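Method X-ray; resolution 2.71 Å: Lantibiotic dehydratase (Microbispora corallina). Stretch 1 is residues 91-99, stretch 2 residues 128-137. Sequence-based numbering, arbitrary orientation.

Stretch 1 (91-99) LMEAVELAS
Stretch 2 128-137: ALLRYDIRMR

Two stretches of one chain, each built mainly or wholly of helix, meet here through a largely apolar contact, a modest example of side-chain packing without a single hydrogen bond across the interface. Helix 92-98 and helix 128-137 run at 119° between their N-to-C directions, their axes approaching to 10.8 Å, and the two stretches bury 406 Å², both sides summed. Each is held by its own i to i+4 ladder, as in Ala 98 N to Ala 94 O (2.9 Å) and Asp 133 N to Leu 129 O (2.9 Å). The register sets the CA of Leu 91 7.3 Å from the CA of Asp 133, and the CA of Val 95 7.4 Å from the CA of Tyr 132; the gap widens to 9.5 Å between the CA atoms of Ser 99 and Ala 128. Leu 91 (84 Å² covered) and Tyr 132 (81 Å²) contribute most, and Leu 91, Val 95, Leu 129 and Met 136 are buried, which suits their apolar side chains.

At one end, Met 136, extended (t, t, t) and directed toward the first stretch, lays its SD 3.9 Å from Leu 91 CB and its CE 4.2 Å from Ala 94 CB. A long, unbranched thioether suits this reach, and the small methyl of Ala 94 meets its tip. Leu 91 (t, p) starts sideways, but its end comes nearer the partner helix. In the middle, Val 95 (t) places CG2 4.2 Å from Tyr 132 CB and 4.3 Å from Leu 129 CD1. Leu 129 (t, p) also receives Met 92, whose CA-to-CB bond points away but whose side chain (m, m, chi3 96°) brings CE to 4.2 Å from Leu 129 CD1.

Tyr 132 (chi1 -73°, chi2 -50°) carries the other end. Its ring lies oblique to its neighbours, with CE1 4.0 Å from Ala 98 CB and OH 3.7 Å from Ser 99 CB. The short side chains of Ala 98 and Ser 99 lie beside the ring. Ser 99 leaves helical geometry (phi/psi -148°/84°), and its t side chain caps a backbone N just past the stretch.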

# COMPACT_ATOMS: atom_id res chain seq x y z
N LEU A 91 -40.34 2.78 -33.21
CA LEU A 91 -39.74 1.65 -32.50
C LEU A 91 -39.17 0.59 -33.43
O LEU A 91 -38.16 -0.02 -33.11
CB LEU A 91 -40.74 0.97 -31.56
CG LEU A 91 -40.32 -0.40 -30.98
CD1 LEU A 91 -39.09 -0.29 -30.10
CD2 LEU A 91 -41.45 -1.03 -30.19
N MET A 92 -39.83 0.33 -34.55
CA MET A 92 -39.29 -0.66 -35.47
C MET A 92 -38.11 -0.06 -36.18
O MET A 92 -37.19 -0.77 -36.55
CB MET A 92 -40.33 -1.18 -36.47
CG MET A 92 -41.27 -2.26 -35.92
SD MET A 92 -40.49 -3.70 -35.13
CE MET A 92 -40.54 -3.24 -33.39
N GLU A 93 -38.15 1.26 -36.37
CA GLU A 93 -37.05 1.99 -37.00
C GLU A 93 -35.85 2.07 -36.05
O GLU A 93 -34.69 1.93 -36.46
CB GLU A 93 -37.48 3.40 -37.40
CG GLU A 93 -36.47 4.11 -38.29
CD GLU A 93 -36.92 5.51 -38.72
OE1 GLU A 93 -38.13 5.76 -38.78
OE2 GLU A 93 -36.05 6.36 -39.01
N ALA A 94 -36.14 2.31 -34.78
CA ALA A 94 -35.11 2.35 -33.76
C ALA A 94 -34.42 1.00 -33.64
O ALA A 94 -33.19 0.94 -33.53
CB ALA A 94 -35.71 2.77 -32.41
N VAL A 95 -35.18 -0.09 -33.67
CA VAL A 95 -34.61 -1.42 -33.50
C VAL A 95 -33.83 -1.84 -34.75
O VAL A 95 -32.85 -2.57 -34.66
CB VAL A 95 -35.66 -2.48 -33.05
CG1 VAL A 95 -35.06 -3.87 -33.01
CG2 VAL A 95 -36.20 -2.13 -31.68
N GLU A 96 -34.24 -1.37 -35.92
CA GLU A 96 -33.50 -1.60 -37.16
C GLU A 96 -32.11 -0.94 -37.12
O GLU A 96 -31.18 -1.35 -37.82
CB GLU A 96 -34.28 -1.06 -38.37
CG GLU A 96 -34.73 -2.14 -39.36
CD GLU A 96 -36.18 -1.97 -39.80
OE1 GLU A 96 -36.64 -0.82 -39.99
OE2 GLU A 96 -36.86 -3.01 -39.93
N LEU A 97 -31.99 0.08 -36.28
CA LEU A 97 -30.78 0.84 -36.17
C LEU A 97 -29.87 0.32 -35.05
O LEU A 97 -28.67 0.18 -35.26
CB LEU A 97 -31.15 2.29 -35.90
CG LEU A 97 -30.02 3.30 -35.91
CD1 LEU A 97 -29.32 3.26 -37.26
CD2 LEU A 97 -30.61 4.67 -35.66
N ALA A 98 -30.44 0.00 -33.89
CA ALA A 98 -29.65 -0.42 -32.73
C ALA A 98 -29.25 -1.88 -32.80
O ALA A 98 -28.18 -2.27 -32.31
CB ALA A 98 -30.39 -0.13 -31.42
N SER A 99 -30.11 -2.70 -33.38
CA SER A 99 -29.86 -4.13 -33.43
C SER A 99 -30.45 -4.71 -34.70
O SER A 99 -31.57 -5.22 -34.69
CB SER A 99 -30.46 -4.81 -32.19
OG SER A 99 -30.35 -6.22 -32.28
N ALA A 128 -35.01 -8.75 -25.15
CA ALA A 128 -34.24 -7.73 -25.83
C ALA A 128 -35.15 -6.61 -26.31
O ALA A 128 -34.87 -5.43 -26.12
CB ALA A 128 -33.49 -8.33 -27.01
N LEU A 129 -36.27 -6.98 -26.92
CA LEU A 129 -37.21 -5.99 -27.44
C LEU A 129 -37.82 -5.18 -26.30
O LEU A 129 -37.99 -3.97 -26.42
CB LEU A 129 -38.34 -6.67 -28.19
CG LEU A 129 -39.33 -5.64 -28.71
CD1 LEU A 129 -38.85 -5.07 -30.04
CD2 LEU A 129 -40.73 -6.21 -28.80
N LEU A 130 -38.08 -5.86 -25.19
CA LEU A 130 -38.66 -5.22 -24.02
C LEU A 130 -37.72 -4.16 -23.47
O LEU A 130 -38.17 -3.11 -23.01
CB LEU A 130 -38.98 -6.25 -22.94
CG LEU A 130 -39.64 -5.76 -21.65
CD1 LEU A 130 -40.94 -5.05 -21.95
CD2 LEU A 130 -39.85 -6.93 -20.70
N ARG A 131 -36.42 -4.44 -23.49
CA ARG A 131 -35.42 -3.49 -23.05
C ARG A 131 -35.48 -2.24 -23.91
O ARG A 131 -35.37 -1.13 -23.39
CB ARG A 131 -34.03 -4.10 -23.11
CG ARG A 131 -33.82 -5.22 -22.13
CD ARG A 131 -32.46 -5.86 -22.33
NE ARG A 131 -32.38 -7.10 -21.57
CZ ARG A 131 -32.11 -7.14 -20.27
NH1 ARG A 131 -31.88 -6.01 -19.60
NH2 ARG A 131 -32.06 -8.31 -19.64
N TYR A 132 -35.61 -2.44 -25.21
CA TYR A 132 -35.69 -1.34 -26.17
C TYR A 132 -37.01 -0.53 -26.07
O TYR A 132 -37.03 0.67 -26.35
CB TYR A 132 -35.48 -1.85 -27.60
CG TYR A 132 -34.04 -2.23 -27.93
CD1 TYR A 132 -32.99 -1.36 -27.66
CD2 TYR A 132 -33.74 -3.46 -28.50
CE1 TYR A 132 -31.69 -1.70 -27.96
CE2 TYR A 132 -32.45 -3.81 -28.79
CZ TYR A 132 -31.42 -2.93 -28.53
OH TYR A 132 -30.13 -3.29 -28.82
N ASP A 133 -38.10 -1.19 -25.69
CA ASP A 133 -39.39 -0.53 -25.56
C ASP A 133 -39.31 0.40 -24.36
O ASP A 133 -39.43 1.62 -24.49
CB ASP A 133 -40.49 -1.59 -25.36
CG ASP A 133 -41.92 -1.03 -25.49
OD1 ASP A 133 -42.18 0.15 -25.14
OD2 ASP A 133 -42.81 -1.80 -25.93
N ILE A 134 -39.06 -0.20 -23.19
CA ILE A 134 -38.87 0.53 -21.95
C ILE A 134 -37.93 1.70 -22.13
O ILE A 134 -38.20 2.80 -21.63
CB ILE A 134 -38.29 -0.40 -20.88
CG1 ILE A 134 -39.29 -1.50 -20.56
CG2 ILE A 134 -37.94 0.37 -19.61
CD1 ILE A 134 -38.90 -2.38 -19.43
N ARG A 135 -36.84 1.48 -22.87
CA ARG A 135 -35.87 2.54 -23.09
C ARG A 135 -36.51 3.70 -23.80
O ARG A 135 -36.36 4.84 -23.38
CB ARG A 135 -34.69 2.08 -23.92
CG ARG A 135 -33.52 3.03 -23.78
CD ARG A 135 -32.59 3.02 -24.97
NE ARG A 135 -31.33 3.64 -24.59
CZ ARG A 135 -30.26 2.98 -24.16
NH1 ARG A 135 -30.27 1.65 -24.12
NH2 ARG A 135 -29.17 3.65 -23.82
N MET A 136 -37.21 3.39 -24.89
CA MET A 136 -37.78 4.40 -25.78
C MET A 136 -38.78 5.29 -25.07
O MET A 136 -39.04 6.43 -25.47
CB MET A 136 -38.46 3.74 -26.97
CG MET A 136 -38.77 4.72 -28.08
SD MET A 136 -39.18 3.93 -29.64
CE MET A 136 -38.66 5.21 -30.78
N ARG A 137 -39.31 4.77 -23.97
CA ARG A 137 -40.37 5.45 -23.28
C ARG A 137 -39.93 6.01 -21.92
O ARG A 137 -40.63 6.80 -21.30
CB ARG A 137 -41.63 4.56 -23.26
CG ARG A 137 -42.21 4.37 -24.70
CD ARG A 137 -43.20 3.20 -24.89
NE ARG A 137 -44.37 3.34 -24.01
CZ ARG A 137 -45.49 4.01 -24.28
NH1 ARG A 137 -45.67 4.65 -25.44
NH2 ARG A 137 -46.45 4.05 -23.36